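PDB 6WIL: hemolysin activator protein CdiB from Acinetobacter baumannii ACICU, which probably secretes a contact-dependent growth inhibition toxin across the outer membrane, as an Omp85-type partner of two-partner secretion. Local coordinates for residues S266-Y271 with N289-R294; R141-V146 with K199-Y204. One frame throughout, in Å; residues are numbered along the deposited sequence.

Interaction 1. Residues S266-Y271 with N289-R294; sequences SLNRSY and NDYQYR
N268 and Y291 meet across a beta hairpin of the transporter's 16-stranded antiparallel barrel, formed by strands 266-279 and 282-295. Y291 can be followed outward. Its CB starts on the face shared by N268, S270 and Y293. CG stands anti to the backbone N (chi1 177°), and the ring leans over strand 266-271. CD1 then lies 3.6 Å from R269 O, and S270 CB sits near the ring plane at the edge. Further out, Y291 CE1 packs 3.8 Å from N268 CB. At the tip, Y291 OH gives a weak hydrogen bond of 2.8 Å to N268 OD1. The planes of the N268 amide and the Y291 ring are nearly parallel, 14° apart. S266 OG also donates to N268 OD1, from above the carbonyl plane. Helix 8-27 covers this face: S10 OG adds a weak bond to the same OD1, and Q14 NE2 binds both S270 OG and N289 OD1. The strands are zipped by paired backbone bonds at L267-R294, R269-Q292 and Y271-D290, whose side chains occupy the other face. There R269 NH2 and R294 NH1 stay 5.3 Å apart, two like charges not in contact. At the far end, N289 ND2 donates to S270 OG at 3.2 Å, with the oxygen in the N289 amide plane.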
# COMPACT_ATOMS: atom_id res chain seq x y z
N SER A 266 13.07 -13.28 28.22
CA SER A 266 13.90 -13.14 27.04
C SER A 266 14.35 -11.69 26.86
O SER A 266 13.73 -10.75 27.34
CB SER A 266 13.16 -13.60 25.78
OG SER A 266 13.91 -13.33 24.61
N LEU A 267 15.46 -11.55 26.13
CA LEU A 267 16.03 -10.26 25.77
C LEU A 267 16.29 -10.27 24.27
O LEU A 267 16.97 -11.18 23.77
CB LEU A 267 17.32 -10.00 26.55
CG LEU A 267 18.11 -8.73 26.27
CD1 LEU A 267 18.26 -7.93 27.55
CD2 LEU A 267 19.46 -9.07 25.67
N ASN A 268 15.75 -9.29 23.55
CA ASN A 268 15.80 -9.29 22.09
C ASN A 268 16.31 -7.95 21.58
O ASN A 268 15.93 -6.89 22.09
CB ASN A 268 14.42 -9.57 21.48
CG ASN A 268 13.67 -10.65 22.22
OD1 ASN A 268 13.92 -11.85 22.04
ND2 ASN A 268 12.73 -10.24 23.07
N ARG A 269 17.15 -8.01 20.55
CA ARG A 269 17.61 -6.84 19.83
C ARG A 269 17.38 -7.06 18.34
O ARG A 269 17.46 -8.19 17.85
CB ARG A 269 19.10 -6.54 20.12
CG ARG A 269 19.45 -6.44 21.61
CD ARG A 269 20.88 -5.94 21.82
NE ARG A 269 21.02 -5.14 23.04
CZ ARG A 269 21.71 -5.51 24.12
NH1 ARG A 269 21.78 -4.70 25.17
NH2 ARG A 269 22.35 -6.67 24.13
N SER A 270 17.09 -5.98 17.62
CA SER A 270 16.71 -6.09 16.22
C SER A 270 17.18 -4.87 15.43
O SER A 270 16.92 -3.74 15.84
CB SER A 270 15.19 -6.25 16.08
OG SER A 270 14.78 -6.21 14.72
N TYR A 271 17.84 -5.12 14.30
CA TYR A 271 18.30 -4.09 13.39
C TYR A 271 17.59 -4.27 12.05
O TYR A 271 17.54 -5.38 11.52
CB TYR A 271 19.83 -4.16 13.21
CG TYR A 271 20.41 -3.17 12.22
CD1 TYR A 271 20.36 -3.40 10.84
CD2 TYR A 271 21.05 -2.01 12.65
CE1 TYR A 271 20.90 -2.51 9.94
CE2 TYR A 271 21.60 -1.11 11.75
CZ TYR A 271 21.52 -1.36 10.40
OH TYR A 271 22.06 -0.47 9.51
N ASN A 289 17.13 -7.50 7.79
CA ASN A 289 16.79 -7.57 9.20
C ASN A 289 17.76 -8.50 9.91
O ASN A 289 18.02 -9.61 9.43
CB ASN A 289 15.35 -8.05 9.41
CG ASN A 289 14.98 -8.18 10.87
OD1 ASN A 289 14.67 -9.27 11.36
ND2 ASN A 289 15.04 -7.06 11.60
N ASP A 290 18.29 -8.04 11.04
CA ASP A 290 19.15 -8.84 11.90
C ASP A 290 18.48 -8.94 13.27
O ASP A 290 18.15 -7.91 13.87
CB ASP A 290 20.54 -8.22 12.02
CG ASP A 290 21.60 -9.21 12.48
OD1 ASP A 290 21.36 -9.93 13.48
OD2 ASP A 290 22.67 -9.28 11.85
N TYR A 291 18.27 -10.16 13.74
CA TYR A 291 17.55 -10.40 14.98
C TYR A 291 18.39 -11.27 15.90
O TYR A 291 18.92 -12.30 15.48
CB TYR A 291 16.20 -11.06 14.71
CG TYR A 291 15.43 -11.41 15.96
CD1 TYR A 291 14.84 -10.42 16.73
CD2 TYR A 291 15.28 -12.73 16.36
CE1 TYR A 291 14.13 -10.73 17.87
CE2 TYR A 291 14.57 -13.05 17.50
CZ TYR A 291 14.00 -12.05 18.25
OH TYR A 291 13.30 -12.37 19.39
N GLN A 292 18.51 -10.86 17.16
CA GLN A 292 19.26 -11.60 18.16
C GLN A 292 18.45 -11.70 19.44
O GLN A 292 17.64 -10.81 19.76
CB GLN A 292 20.61 -10.95 18.46
CG GLN A 292 21.69 -11.30 17.45
CD GLN A 292 22.52 -10.10 17.03
OE1 GLN A 292 22.13 -8.96 17.25
NE2 GLN A 292 23.67 -10.36 16.42
N TYR A 293 18.65 -12.79 20.18
CA TYR A 293 17.94 -13.00 21.43
C TYR A 293 18.86 -13.70 22.42
O TYR A 293 19.85 -14.34 22.05
CB TYR A 293 16.66 -13.81 21.23
CG TYR A 293 16.91 -15.24 20.84
CD1 TYR A 293 17.06 -15.61 19.51
CD2 TYR A 293 17.02 -16.24 21.81
CE1 TYR A 293 17.30 -16.92 19.15
CE2 TYR A 293 17.26 -17.55 21.46
CZ TYR A 293 17.40 -17.89 20.13
OH TYR A 293 17.64 -19.19 19.78
N ARG A 294 18.51 -13.57 23.70
CA ARG A 294 19.08 -14.36 24.79
C ARG A 294 17.94 -14.74 25.73
O ARG A 294 17.11 -13.90 26.07
CB ARG A 294 20.17 -13.60 25.56
CG ARG A 294 21.43 -13.30 24.75
CD ARG A 294 22.42 -12.49 25.57
NE ARG A 294 23.59 -12.09 24.79
CZ ARG A 294 24.57 -11.31 25.24
NH1 ARG A 294 24.52 -10.84 26.48
NH2 ARG A 294 25.59 -11.00 24.45

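Interaction 2. Residues R141-V146 with K199-Y204; sequences RLNKIV and KELTGY
A parallel pairing in the POTRA region joins strand 132-149 to the start of strand 204-213. R141 and Y204 face each other in this bridge, their CA atoms 4.8 Å apart. A type I turn from L201 to Y204 leads the chain into it. R141 N donates to G203 O at 2.9 Å, a nearly straight bond with 166° at the hydrogen. On the next step, Y204 CA makes a CA-H...O contact with R141 O. The side chains of R141 and Y204 run side by side and point the same way. R141 CB lies 3.8 Å from Y204 CE2, and R141 CD approaches both CE2 and OH of the tyrosine. The guanidinium is tilted 40° to the ring, and R141 NE makes a weak hydrogen bond to G166 O. N143 comes in beside the root of Y204, its CB 3.7 Å from Y204 CB. L142 O lies at the ring edge, in its plane and 3.9 Å from Y204 CD2. Beyond this pair of segments the strands continue together, with N143 bonded through its backbone to S205. The chemistry is therefore one backbone hydrogen bond backed by aliphatic-to-aromatic packing, in which arginine contributes its methylenes rather than its charge.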
# COMPACT_ATOMS: atom_id res chain seq x y z
N ARG A 141 0.29 17.85 -26.29
CA ARG A 141 1.59 17.31 -25.91
C ARG A 141 2.24 18.20 -24.85
O ARG A 141 1.78 19.30 -24.54
CB ARG A 141 2.51 17.18 -27.12
CG ARG A 141 1.91 16.39 -28.27
CD ARG A 141 2.91 16.23 -29.39
NE ARG A 141 3.37 14.85 -29.52
CZ ARG A 141 2.89 13.99 -30.41
NH1 ARG A 141 1.95 14.37 -31.26
NH2 ARG A 141 3.37 12.75 -30.45
N LEU A 142 3.33 17.68 -24.29
CA LEU A 142 4.10 18.38 -23.28
C LEU A 142 5.24 19.14 -23.93
O LEU A 142 6.01 18.56 -24.70
CB LEU A 142 4.64 17.39 -22.25
CG LEU A 142 5.42 17.95 -21.06
CD1 LEU A 142 4.51 18.79 -20.18
CD2 LEU A 142 6.06 16.83 -20.26
N ASN A 143 5.35 20.43 -23.63
CA ASN A 143 6.41 21.25 -24.20
C ASN A 143 7.62 21.37 -23.28
O ASN A 143 8.74 21.06 -23.71
CB ASN A 143 5.84 22.63 -24.53
CG ASN A 143 6.90 23.60 -25.01
OD1 ASN A 143 6.93 24.75 -24.58
ND2 ASN A 143 7.76 23.16 -25.93
N LYS A 144 7.42 21.81 -22.04
CA LYS A 144 8.51 21.94 -21.08
C LYS A 144 8.03 21.53 -19.69
O LYS A 144 6.89 21.79 -19.31
CB LYS A 144 9.06 23.38 -21.00
CG LYS A 144 9.22 24.11 -22.33
CD LYS A 144 9.75 25.53 -22.11
CE LYS A 144 8.79 26.39 -21.29
NZ LYS A 144 9.34 27.77 -21.05
N ILE A 145 8.93 20.92 -18.93
CA ILE A 145 8.75 20.78 -17.49
C ILE A 145 9.48 21.95 -16.84
O ILE A 145 10.68 22.12 -17.04
CB ILE A 145 9.27 19.43 -16.98
CG1 ILE A 145 8.41 18.30 -17.55
CG2 ILE A 145 9.27 19.39 -15.46
CD1 ILE A 145 9.21 17.11 -18.03
N VAL A 146 8.74 22.78 -16.11
CA VAL A 146 9.27 24.01 -15.54
C VAL A 146 9.34 23.84 -14.03
O VAL A 146 8.30 23.67 -13.37
CB VAL A 146 8.43 25.23 -15.92
CG1 VAL A 146 8.88 26.46 -15.15
CG2 VAL A 146 8.51 25.48 -17.42
N LYS A 199 1.54 34.27 -29.56
CA LYS A 199 1.92 34.24 -28.15
C LYS A 199 1.55 32.91 -27.51
O LYS A 199 1.24 32.86 -26.31
CB LYS A 199 1.27 35.39 -27.39
CG LYS A 199 1.75 36.77 -27.83
CD LYS A 199 0.98 37.89 -27.13
CE LYS A 199 1.48 39.26 -27.59
NZ LYS A 199 0.83 40.38 -26.84
N GLU A 200 1.58 31.83 -28.29
CA GLU A 200 1.20 30.52 -27.78
C GLU A 200 1.65 29.43 -28.75
O GLU A 200 1.65 29.64 -29.96
CB GLU A 200 -0.31 30.42 -27.56
CG GLU A 200 -1.13 30.61 -28.82
CD GLU A 200 -2.43 29.82 -28.81
OE1 GLU A 200 -3.17 29.86 -29.81
OE2 GLU A 200 -2.70 29.16 -27.79
N LEU A 201 2.04 28.28 -28.20
CA LEU A 201 2.12 27.03 -28.95
C LEU A 201 0.79 26.31 -28.80
O LEU A 201 0.36 26.03 -27.68
CB LEU A 201 3.27 26.15 -28.46
CG LEU A 201 4.73 26.58 -28.67
CD1 LEU A 201 5.32 27.13 -27.38
CD2 LEU A 201 5.56 25.41 -29.18
N THR A 202 0.14 26.01 -29.93
CA THR A 202 -1.28 25.65 -29.87
C THR A 202 -1.50 24.25 -29.30
O THR A 202 -2.44 24.03 -28.54
CB THR A 202 -1.93 25.80 -31.25
OG1 THR A 202 -3.35 25.79 -31.12
CG2 THR A 202 -1.51 24.67 -32.21
N GLY A 203 -0.64 23.29 -29.65
CA GLY A 203 -0.89 21.92 -29.25
C GLY A 203 -0.06 21.46 -28.07
O GLY A 203 0.11 20.26 -27.87
N TYR A 204 0.44 22.40 -27.27
CA TYR A 204 1.43 22.07 -26.26
C TYR A 204 1.09 22.66 -24.90
O TYR A 204 0.37 23.66 -24.79
CB TYR A 204 2.82 22.53 -26.68
CG TYR A 204 3.39 21.69 -27.80
CD1 TYR A 204 3.10 21.98 -29.12
CD2 TYR A 204 4.22 20.61 -27.53
CE1 TYR A 204 3.61 21.22 -30.15
CE2 TYR A 204 4.75 19.85 -28.56
CZ TYR A 204 4.44 20.16 -29.86
OH TYR A 204 4.95 19.40 -30.89

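In the fold
Interaction 2 comes first along the chain and interaction 1 follows it. Their centres lie 57 Å apart, on opposite sides of the chain's centre, and their nearest atoms are about 34 Å apart. They share no sheet. Interaction 2 belongs to the five-stranded mixed sheet of the POTRA region, where it brings the segment ahead of strand 204-213 beside strand 132-149. Interaction 1 belongs to the closed barrel, between its fourth and fifth strands. Strand 204-213 leads on to the first barrel strand, 217-228, so the two parts are close in sequence. Together they mark the two-part build of this family: POTRA domains, which probably receive the substrate, and a membrane barrel, which probably passes it outward.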